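Local coordinates for microcin B17-processing protein McbD (Escherichia coli str. K-12 substr. MG1655, PDB 6GRH), which is required to process the inactive microcin B17 precursor into the active peptide antibiotic, as a member of the YcaO cyclodehydratase family, at residues E167-Q172 and L328-Q333; L175-Q180 and A225-Y230; D210-D215 and E297-L302. The protein carries 1 engineered substitution. One frame throughout, in Å; residues are numbered along the deposited sequence.

Overall arrangement
Helix 157-180 supplies the first segments of contacts 1 and 2. Contact 1 opens first, at 167-172, and closes the longest loop at helix 327-334. Contacts 2 and 3 both fall within this loop. Contact 2 starts at 175-180. Strand 210-215, the first half of contact 3, comes before strand 224-231 closes contact 2. Contact 3 then closes at helix 296-304, so contacts 2 and 3 cross. Their two strands are antiparallel neighbours in the five-stranded mixed sheet, and the contact centres are about 9 Å apart. Contact 1 lies farther off and joins helix 157-180 to helix 327-334. Contacts 2 and 3 set helices 157-180 and 296-304 on the mixed sheet.

Contact 1 (E167-Q172 and L328-Q333); sequences EFMERQ and LNYLQQ. Engineered in segment 167-172: Arg171 (natural residue Thr).
Met169 and Leu331 are in register, CA to CA 9.8 Å, on helix segments whose axes pass 13.4 Å apart at 50°. Side chains alone bridge this wide gap. Leu331 points at helix 157-180 and meets two residues. Its CD2 lies 4.1 Å from CE2 of Phe168, at the ring edge and near the ring plane. The ring and the leucine run alongside each other, pointing opposite ways. Chi1 of -180° sets the Phe168 ring on the side of Leu331, where its CE2 meets the methyl. One ring face is taken by Gln172, whose CG sits 3.8 Å above the ring centre. Phe362 meets the same ring edge-to-face. The end of Met169 is turned toward Leu331, but it is modelled in two conformers and too close to the leucine methyl, so the detail is doubtful. Met169 CE also comes near the edge of the Tyr330 ring, with the same uncertainty. The Tyr330 hydroxyl hydrogen-bonds to the carbonyl of Pro219, which ties the ring to the neighbouring loop. At the start of the second segment, Leu328 packs on Arg23 of the McbB chain. No hydrogen bond or salt bridge joins the two helix segments, so their direct contact rests on apolar packing.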
loop_
_atom_site.group_PDB
_atom_site.type_symbol
_atom_site.label_atom_id
_atom_site.label_comp_id
_atom_site.label_asym_id
_atom_site.label_seq_id
_atom_site.Cartn_x
_atom_site.Cartn_y
_atom_site.Cartn_z
ATOM N N GLU E 167 40.572 -4.694 -22.631
ATOM C CA GLU E 167 41.306 -3.671 -21.919
ATOM C C GLU E 167 42.789 -3.646 -22.289
ATOM O O GLU E 167 43.348 -2.576 -22.447
ATOM C CB GLU E 167 41.170 -3.827 -20.406
ATOM C CG GLU E 167 41.629 -2.579 -19.689
ATOM C CD GLU E 167 41.058 -2.505 -18.300
ATOM O OE1 GLU E 167 39.829 -2.248 -18.196
ATOM O OE2 GLU E 167 41.838 -2.725 -17.342
ATOM N N PHE E 168 43.399 -4.822 -22.423
ATOM C CA PHE E 168 44.808 -4.952 -22.864
ATOM C C PHE E 168 45.002 -4.282 -24.217
ATOM O O PHE E 168 45.918 -3.484 -24.388
ATOM C CB PHE E 168 45.189 -6.435 -22.947
ATOM C CG PHE E 168 46.611 -6.704 -23.385
ATOM C CD1 PHE E 168 47.658 -6.648 -22.473
ATOM C CD2 PHE E 168 46.888 -7.060 -24.700
ATOM C CE1 PHE E 168 48.957 -6.928 -22.862
ATOM C CE2 PHE E 168 48.196 -7.337 -25.101
ATOM C CZ PHE E 168 49.229 -7.278 -24.164
ATOM N N MET E 169 44.130 -4.611 -25.170
ATOM C CA MET E 169 44.157 -3.970 -26.478
ATOM C C MET E 169 44.011 -2.459 -26.351
ATOM O O MET E 169 44.751 -1.715 -26.982
ATOM C CB MET E 169 43.057 -4.525 -27.389
ATOM C CG MET E 169 43.511 -5.716 -28.194
ATOM S SD MET E 169 44.942 -5.226 -29.169
ATOM C CE MET E 169 45.999 -6.615 -28.823
ATOM N N GLU E 170 43.072 -2.018 -25.520
ATOM C CA GLU E 170 42.824 -0.576 -25.311
ATOM C C GLU E 170 44.086 0.168 -24.864
ATOM O O GLU E 170 44.483 1.165 -25.457
ATOM C CB GLU E 170 41.732 -0.345 -24.241
ATOM C CG GLU E 170 40.330 -0.524 -24.778
ATOM C CD GLU E 170 39.274 -0.762 -23.714
ATOM O OE1 GLU E 170 39.503 -0.469 -22.527
ATOM O OE2 GLU E 170 38.195 -1.260 -24.081
ATOM N N ARG E 171 44.702 -0.340 -23.802
ATOM C CA ARG E 171 45.811 0.332 -23.155
ATOM C C ARG E 171 47.090 0.251 -23.985
ATOM O O ARG E 171 47.794 1.254 -24.125
ATOM C CB ARG E 171 46.027 -0.215 -21.726
ATOM C CG ARG E 171 44.786 -0.163 -20.824
ATOM C CD ARG E 171 44.310 1.260 -20.580
ATOM N NE ARG E 171 43.040 1.292 -19.853
ATOM C CZ ARG E 171 42.888 1.214 -18.531
ATOM N NH1 ARG E 171 43.928 1.074 -17.697
ATOM N NH2 ARG E 171 41.653 1.270 -18.021
ATOM N N GLN E 172 47.361 -0.910 -24.583
ATOM C CA GLN E 172 48.536 -1.039 -25.454
ATOM C C GLN E 172 48.381 -0.127 -26.662
ATOM O O GLN E 172 49.340 0.579 -27.029
ATOM C CB GLN E 172 48.803 -2.481 -25.884
ATOM C CG GLN E 172 49.048 -3.459 -24.737
ATOM C CD GLN E 172 50.244 -3.119 -23.888
ATOM O OE1 GLN E 172 51.294 -2.669 -24.400
ATOM N NE2 GLN E 172 50.120 -3.362 -22.585
ATOM N N LEU E 328 43.974 -13.679 -31.184
ATOM C CA LEU E 328 44.979 -14.543 -30.549
ATOM C C LEU E 328 46.158 -14.860 -31.478
ATOM O O LEU E 328 47.310 -14.868 -31.022
ATOM C CB LEU E 328 44.356 -15.848 -30.012
ATOM C CG LEU E 328 43.416 -15.785 -28.783
ATOM C CD1 LEU E 328 43.054 -17.188 -28.306
ATOM C CD2 LEU E 328 44.006 -15.007 -27.624
ATOM N N ASN E 329 45.886 -15.132 -32.762
ATOM C CA ASN E 329 46.965 -15.344 -33.736
ATOM C C ASN E 329 47.796 -14.074 -33.877
ATOM O O ASN E 329 49.019 -14.129 -33.825
ATOM C CB ASN E 329 46.434 -15.783 -35.123
ATOM C CG ASN E 329 45.971 -17.244 -35.152
ATOM O OD1 ASN E 329 46.076 -17.985 -34.161
ATOM N ND2 ASN E 329 45.456 -17.662 -36.284
ATOM N N TYR E 330 47.133 -12.934 -34.026
ATOM C CA TYR E 330 47.837 -11.671 -34.146
ATOM C C TYR E 330 48.773 -11.451 -32.943
ATOM O O TYR E 330 49.948 -11.148 -33.111
ATOM C CB TYR E 330 46.841 -10.523 -34.269
ATOM C CG TYR E 330 47.477 -9.163 -34.119
ATOM C CD1 TYR E 330 48.156 -8.561 -35.191
ATOM C CD2 TYR E 330 47.426 -8.487 -32.894
ATOM C CE1 TYR E 330 48.742 -7.313 -35.051
ATOM C CE2 TYR E 330 48.014 -7.247 -32.739
ATOM C CZ TYR E 330 48.669 -6.663 -33.811
ATOM O OH TYR E 330 49.241 -5.423 -33.646
ATOM N N LEU E 331 48.243 -11.603 -31.735
ATOM C CA LEU E 331 49.051 -11.384 -30.525
ATOM C C LEU E 331 50.218 -12.355 -30.423
ATOM O O LEU E 331 51.336 -11.945 -30.094
ATOM C CB LEU E 331 48.191 -11.470 -29.258
ATOM C CG LEU E 331 47.270 -10.262 -29.062
ATOM C CD1 LEU E 331 46.259 -10.500 -27.957
ATOM C CD2 LEU E 331 48.056 -8.980 -28.834
ATOM N N GLN E 332 49.963 -13.626 -30.726
ATOM C CA GLN E 332 50.995 -14.658 -30.645
ATOM C C GLN E 332 52.152 -14.418 -31.608
ATOM O O GLN E 332 53.274 -14.780 -31.294
ATOM C CB GLN E 332 50.423 -16.063 -30.858
ATOM C CG GLN E 332 51.397 -17.154 -30.431
ATOM C CD GLN E 332 50.793 -18.540 -30.434
ATOM O OE1 GLN E 332 49.732 -18.773 -31.024
ATOM N NE2 GLN E 332 51.473 -19.478 -29.772
ATOM N N GLN E 333 51.873 -13.816 -32.761
ATOM C CA GLN E 333 52.911 -13.445 -33.746
ATOM C C GLN E 333 53.864 -12.403 -33.170
ATOM O O GLN E 333 55.057 -12.431 -33.454
ATOM C CB GLN E 333 52.297 -12.931 -35.065
ATOM C CG GLN E 333 51.799 -14.029 -35.985
#

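Contact 2 (L175-Q180 and A225-Y230); sequences LLYWLQ and AVLTLY
Tyr177 of helix 157-180 points at strand 224-231 and meets Leu227 there. Their CA atoms are 9.8 Å apart, and the side chains fill the distance. The tight part is a single methyl against the CD2-CE2 bond of the ring, coming in obliquely. Leu227 CD2 lies 3.4 Å from Tyr177 CE2 and 3.8 Å from CD2 of the same ring. The leucine lies nearly perpendicular to the tyrosine side chain. Both reach into the gap with CG anti to the backbone N, chi1 169° in Tyr177 and -178° in Leu227. The loose part lies two residues along the strand. Leu229 comes from the opposite direction, and its CD1 stops 4.2 Å from Tyr177 OH. That hydroxyl has its polar partner elsewhere, in a hydrogen bond with Thr306 OG1. The phenol end is thus buried but satisfied. Phe214 of the adjacent strand also touches Tyr177 and Leu229, so the ring enters an apolar patch shared by two strands. The solvent side of the helix is quite different. Leu176 and Gln180 are partly exposed and do not meet the strand. Alternate residues of the strand serve other neighbours, for Val226 and Thr228 pack on helix 251-275. Strand 224-231 pairs antiparallel with strands 210-215 and 241-248. The arrangement is a helix-sheet-helix layering, with the mixed, mainly antiparallel sheet of this YcaO-family protein between helices 157-180 and 251-275.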
loop_
_atom_site.group_PDB
_atom_site.type_symbol
_atom_site.label_atom_id
_atom_site.label_comp_id
_atom_site.label_asym_id
_atom_site.label_seq_id
_atom_site.Cartn_x
_atom_site.Cartn_y
_atom_site.Cartn_z
ATOM N N LEU E 175 48.941 3.603 -25.444
ATOM C CA LEU E 175 50.355 3.909 -25.214
ATOM C C LEU E 175 51.141 4.089 -26.503
ATOM O O LEU E 175 51.944 5.009 -26.600
ATOM C CB LEU E 175 51.028 2.845 -24.352
ATOM C CG LEU E 175 50.594 2.866 -22.891
ATOM C CD1 LEU E 175 50.856 1.519 -22.221
ATOM C CD2 LEU E 175 51.275 3.990 -22.132
ATOM N N LEU E 176 50.912 3.228 -27.492
ATOM C CA LEU E 176 51.568 3.394 -28.790
ATOM C C LEU E 176 51.152 4.712 -29.463
ATOM O O LEU E 176 52.003 5.444 -29.980
ATOM C CB LEU E 176 51.302 2.213 -29.718
ATOM C CG LEU E 176 52.268 2.229 -30.905
ATOM C CD1 LEU E 176 53.689 1.958 -30.430
ATOM C CD2 LEU E 176 51.865 1.230 -31.978
ATOM N N TYR E 177 49.855 5.015 -29.423
ATOM C CA TYR E 177 49.327 6.301 -29.924
ATOM C C TYR E 177 49.930 7.496 -29.184
ATOM O O TYR E 177 50.380 8.464 -29.813
ATOM C CB TYR E 177 47.813 6.358 -29.784
ATOM C CG TYR E 177 47.221 7.729 -30.022
ATOM C CD1 TYR E 177 47.184 8.276 -31.294
ATOM C CD2 TYR E 177 46.706 8.469 -28.985
ATOM C CE1 TYR E 177 46.641 9.530 -31.528
ATOM C CE2 TYR E 177 46.164 9.723 -29.198
ATOM C CZ TYR E 177 46.126 10.247 -30.467
ATOM O OH TYR E 177 45.582 11.482 -30.672
ATOM N N TRP E 178 49.937 7.412 -27.855
ATOM C CA TRP E 178 50.566 8.434 -27.020
ATOM C C TRP E 178 52.025 8.683 -27.440
ATOM O O TRP E 178 52.407 9.822 -27.716
ATOM C CB TRP E 178 50.511 8.018 -25.553
ATOM C CG TRP E 178 51.267 8.915 -24.610
ATOM C CD1 TRP E 178 52.287 8.555 -23.769
ATOM C CD2 TRP E 178 51.042 10.303 -24.394
ATOM N NE1 TRP E 178 52.694 9.633 -23.036
ATOM C CE2 TRP E 178 51.951 10.722 -23.400
ATOM C CE3 TRP E 178 50.146 11.239 -24.934
ATOM C CZ2 TRP E 178 52.005 12.041 -22.940
ATOM C CZ3 TRP E 178 50.192 12.555 -24.467
ATOM C CH2 TRP E 178 51.121 12.941 -23.487
ATOM N N LEU E 179 52.812 7.615 -27.540
ATOM C CA LEU E 179 54.249 7.742 -27.805
ATOM C C LEU E 179 54.604 8.208 -29.217
ATOM O O LEU E 179 55.548 8.969 -29.381
ATOM C CB LEU E 179 54.971 6.431 -27.487
ATOM C CG LEU E 179 54.930 6.076 -25.996
ATOM C CD1 LEU E 179 55.315 4.621 -25.759
ATOM C CD2 LEU E 179 55.790 7.015 -25.164
ATOM N N GLN E 180 53.855 7.748 -30.215
ATOM C CA GLN E 180 54.174 7.983 -31.633
ATOM C C GLN E 180 53.287 9.003 -32.343
ATOM O O GLN E 180 53.663 9.515 -33.387
ATOM C CB GLN E 180 54.121 6.657 -32.385
ATOM C CG GLN E 180 55.137 5.661 -31.860
ATOM C CD GLN E 180 55.327 4.468 -32.772
ATOM O OE1 GLN E 180 56.419 4.233 -33.288
ATOM N NE2 GLN E 180 54.259 3.711 -32.978
ATOM N N ALA E 225 40.013 -0.096 -31.615
ATOM C CA ALA E 225 40.167 0.710 -30.399
ATOM C C ALA E 225 39.834 2.126 -30.789
ATOM O O ALA E 225 40.527 2.722 -31.601
ATOM C CB ALA E 225 41.580 0.632 -29.876
ATOM N N VAL E 226 38.755 2.659 -30.251
ATOM C CA VAL E 226 38.310 3.987 -30.638
ATOM C C VAL E 226 38.539 4.963 -29.501
ATOM O O VAL E 226 38.062 4.727 -28.399
ATOM C CB VAL E 226 36.837 3.967 -31.079
ATOM C CG1 VAL E 226 36.340 5.376 -31.361
ATOM C CG2 VAL E 226 36.697 3.110 -32.340
ATOM N N LEU E 227 39.263 6.048 -29.789
ATOM C CA LEU E 227 39.588 7.075 -28.813
ATOM C C LEU E 227 38.735 8.272 -29.150
ATOM O O LEU E 227 38.787 8.762 -30.275
ATOM C CB LEU E 227 41.067 7.475 -28.921
ATOM C CG LEU E 227 41.581 8.525 -27.927
ATOM C CD1 LEU E 227 41.541 8.028 -26.508
ATOM C CD2 LEU E 227 42.990 8.953 -28.321
ATOM N N THR E 228 37.933 8.719 -28.188
ATOM C CA THR E 228 37.138 9.933 -28.331
ATOM C C THR E 228 37.824 11.005 -27.490
ATOM O O THR E 228 38.265 10.732 -26.364
ATOM C CB THR E 228 35.679 9.738 -27.856
ATOM O OG1 THR E 228 35.654 8.855 -26.728
ATOM C CG2 THR E 228 34.802 9.160 -28.963
ATOM N N LEU E 229 37.910 12.210 -28.042
ATOM C CA LEU E 229 38.584 13.335 -27.403
ATOM C C LEU E 229 37.654 14.524 -27.420
ATOM O O LEU E 229 36.963 14.759 -28.411
ATOM C CB LEU E 229 39.863 13.675 -28.167
ATOM C CG LEU E 229 40.982 12.644 -28.110
ATOM C CD1 LEU E 229 42.142 13.109 -28.980
ATOM C CD2 LEU E 229 41.448 12.396 -26.680
ATOM N N TYR E 230 37.647 15.262 -26.321
ATOM C CA TYR E 230 36.815 16.441 -26.155
ATOM C C TYR E 230 37.666 17.549 -25.579
ATOM O O TYR E 230 38.501 17.301 -24.697
ATOM C CB TYR E 230 35.672 16.175 -25.167
ATOM C CG TYR E 230 34.926 17.429 -24.750
ATOM C CD1 TYR E 230 33.972 18.001 -25.589
ATOM C CD2 TYR E 230 35.181 18.048 -23.531
ATOM C CE1 TYR E 230 33.292 19.147 -25.228
ATOM C CE2 TYR E 230 34.499 19.191 -23.160
ATOM C CZ TYR E 230 33.555 19.735 -24.019
ATOM O OH TYR E 230 32.856 20.860 -23.668
#

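Contact 3 (D210-D215 and E297-L302); sequences DIRIFD and ESFTDL
Phe299 of helix 296-304 rests the CZ end of its ring on strand 210-215, and the Arg212 chain runs nearly perpendicular to the phenylalanine. Ring and guanidinium planes stand 84° apart. The aliphatic part of Arg212 makes the touch, with its CG 3.9 Å from Phe299 CZ in an oblique approach. The carbonyl O of Asp210 also comes obliquely, 3.7 Å from the same CZ. The backbone C of Ile211 lies at the ring edge, 4.4 Å from CZ. Chi1 of -179° swings the Phe299 ring out toward the strand. Strand 210-215 runs antiparallel between strands 182-187 and 224-231 in the mixed sheet of this YcaO-family protein. Helix 296-304 packs on that sheet, its segment axis 10.5 Å from the strand axis and inclined at 40°. Phe299 and Leu302 also touch Leu229 and Tyr241 on the next two strands. Beyond CG, the Arg212 chain bends at chi2 and chi3, bringing one face of the guanidinium against Phe214 CZ. That atom lies 3.7 Å above the guanidinium plane, displaced from the centre of the group. Arg212 NH2 forms a salt bridge with Glu186 OE1 of the neighbouring strand, so the charged end is held on the sheet.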
loop_
_atom_site.group_PDB
_atom_site.type_symbol
_atom_site.label_atom_id
_atom_site.label_comp_id
_atom_site.label_asym_id
_atom_site.label_seq_id
_atom_site.Cartn_x
_atom_site.Cartn_y
_atom_site.Cartn_z
ATOM N N ASP E 210 34.260 20.941 -28.749
ATOM C CA ASP E 210 34.550 20.160 -29.968
ATOM C C ASP E 210 35.078 18.775 -29.645
ATOM O O ASP E 210 35.644 18.550 -28.552
ATOM C CB ASP E 210 35.559 20.888 -30.846
ATOM C CG ASP E 210 35.016 22.197 -31.352
ATOM O OD1 ASP E 210 34.132 22.173 -32.251
ATOM O OD2 ASP E 210 35.430 23.244 -30.801
ATOM N N ILE E 211 34.875 17.852 -30.589
ATOM C CA ILE E 211 35.368 16.488 -30.439
ATOM C C ILE E 211 36.167 16.000 -31.637
ATOM O O ILE E 211 35.955 16.452 -32.773
ATOM C CB ILE E 211 34.233 15.482 -30.178
ATOM C CG1 ILE E 211 33.255 15.447 -31.359
ATOM C CG2 ILE E 211 33.504 15.829 -28.881
ATOM C CD1 ILE E 211 32.317 14.268 -31.331
ATOM N N ARG E 212 37.058 15.052 -31.360
ATOM C CA ARG E 212 37.754 14.288 -32.367
ATOM C C ARG E 212 37.637 12.808 -32.011
ATOM O O ARG E 212 37.689 12.435 -30.840
ATOM C CB ARG E 212 39.222 14.716 -32.457
ATOM C CG ARG E 212 39.468 16.196 -32.785
ATOM C CD ARG E 212 39.006 16.647 -34.168
ATOM N NE ARG E 212 39.823 16.099 -35.260
ATOM C CZ ARG E 212 41.057 16.498 -35.580
ATOM N NH1 ARG E 212 41.654 17.479 -34.916
ATOM N NH2 ARG E 212 41.705 15.912 -36.589
ATOM N N ILE E 213 37.461 11.972 -33.029
ATOM C CA ILE E 213 37.306 10.528 -32.860
ATOM C C ILE E 213 38.343 9.840 -33.751
ATOM O O ILE E 213 38.308 9.991 -34.955
ATOM C CB ILE E 213 35.906 10.064 -33.284
ATOM C CG1 ILE E 213 34.818 10.862 -32.555
ATOM C CG2 ILE E 213 35.755 8.556 -33.054
ATOM C CD1 ILE E 213 33.404 10.563 -33.026
ATOM N N PHE E 214 39.237 9.072 -33.144
ATOM C CA PHE E 214 40.282 8.389 -33.846
ATOM C C PHE E 214 40.220 6.873 -33.600
ATOM O O PHE E 214 39.999 6.435 -32.479
ATOM C CB PHE E 214 41.639 8.921 -33.371
ATOM C CG PHE E 214 41.871 10.380 -33.661
ATOM C CD1 PHE E 214 41.726 10.885 -34.945
ATOM C CD2 PHE E 214 42.279 11.249 -32.652
ATOM C CE1 PHE E 214 41.965 12.230 -35.221
ATOM C CE2 PHE E 214 42.526 12.592 -32.925
ATOM C CZ PHE E 214 42.366 13.079 -34.208
ATOM N N ASP E 215 40.412 6.089 -34.658
ATOM C CA ASP E 215 40.724 4.670 -34.531
ATOM C C ASP E 215 42.237 4.559 -34.281
ATOM O O ASP E 215 43.027 4.826 -35.192
ATOM C CB ASP E 215 40.315 3.922 -35.810
ATOM C CG ASP E 215 40.496 2.407 -35.703
ATOM O OD1 ASP E 215 41.590 1.940 -35.317
ATOM O OD2 ASP E 215 39.547 1.670 -36.029
ATOM N N GLU E 297 44.669 22.616 -23.464
ATOM C CA GLU E 297 45.972 22.252 -24.040
ATOM C C GLU E 297 46.200 20.739 -24.123
ATOM O O GLU E 297 46.999 20.286 -24.950
ATOM C CB GLU E 297 47.162 22.884 -23.290
ATOM C CG GLU E 297 47.069 24.390 -23.030
ATOM C CD GLU E 297 46.390 24.709 -21.695
ATOM O OE1 GLU E 297 45.139 24.909 -21.671
ATOM O OE2 GLU E 297 47.110 24.737 -20.662
ATOM N N SER E 298 45.548 19.966 -23.259
ATOM C CA SER E 298 45.569 18.507 -23.398
ATOM C C SER E 298 44.927 18.093 -24.737
ATOM O O SER E 298 45.497 17.273 -25.470
ATOM C CB SER E 298 44.868 17.837 -22.207
ATOM O OG SER E 298 45.598 18.052 -21.010
ATOM N N PHE E 299 43.776 18.702 -25.061
ATOM C CA PHE E 299 43.034 18.440 -26.310
ATOM C C PHE E 299 43.842 18.831 -27.545
ATOM O O PHE E 299 44.007 18.025 -28.460
ATOM C CB PHE E 299 41.687 19.188 -26.284
ATOM C CG PHE E 299 40.831 18.977 -27.502
ATOM C CD1 PHE E 299 40.295 17.724 -27.788
ATOM C CD2 PHE E 299 40.523 20.042 -28.348
ATOM C CE1 PHE E 299 39.473 17.530 -28.899
ATOM C CE2 PHE E 299 39.716 19.853 -29.475
ATOM C CZ PHE E 299 39.182 18.597 -29.742
ATOM N N THR E 300 44.346 20.061 -27.566
ATOM C CA THR E 300 45.138 20.540 -28.709
ATOM C C THR E 300 46.445 19.773 -28.874
ATOM O O THR E 300 46.777 19.389 -29.986
ATOM C CB THR E 300 45.478 22.032 -28.608
ATOM O OG1 THR E 300 46.074 22.292 -27.338
ATOM C CG2 THR E 300 44.225 22.878 -28.768
ATOM N N ASP E 301 47.176 19.559 -27.782
ATOM C CA ASP E 301 48.408 18.769 -27.835
ATOM C C ASP E 301 48.213 17.372 -28.466
ATOM O O ASP E 301 49.053 16.930 -29.269
ATOM C CB ASP E 301 49.028 18.612 -26.454
ATOM C CG ASP E 301 50.204 17.661 -26.459
ATOM O OD1 ASP E 301 51.275 18.015 -27.010
ATOM O OD2 ASP E 301 50.033 16.538 -25.952
ATOM N N LEU E 302 47.123 16.686 -28.115
ATOM C CA LEU E 302 46.832 15.394 -28.750
ATOM C C LEU E 302 46.480 15.538 -30.241
ATOM O O LEU E 302 47.089 14.874 -31.084
ATOM C CB LEU E 302 45.736 14.618 -27.991
ATOM C CG LEU E 302 46.192 13.965 -26.684
ATOM C CD1 LEU E 302 45.001 13.421 -25.924
ATOM C CD2 LEU E 302 47.198 12.852 -26.927
#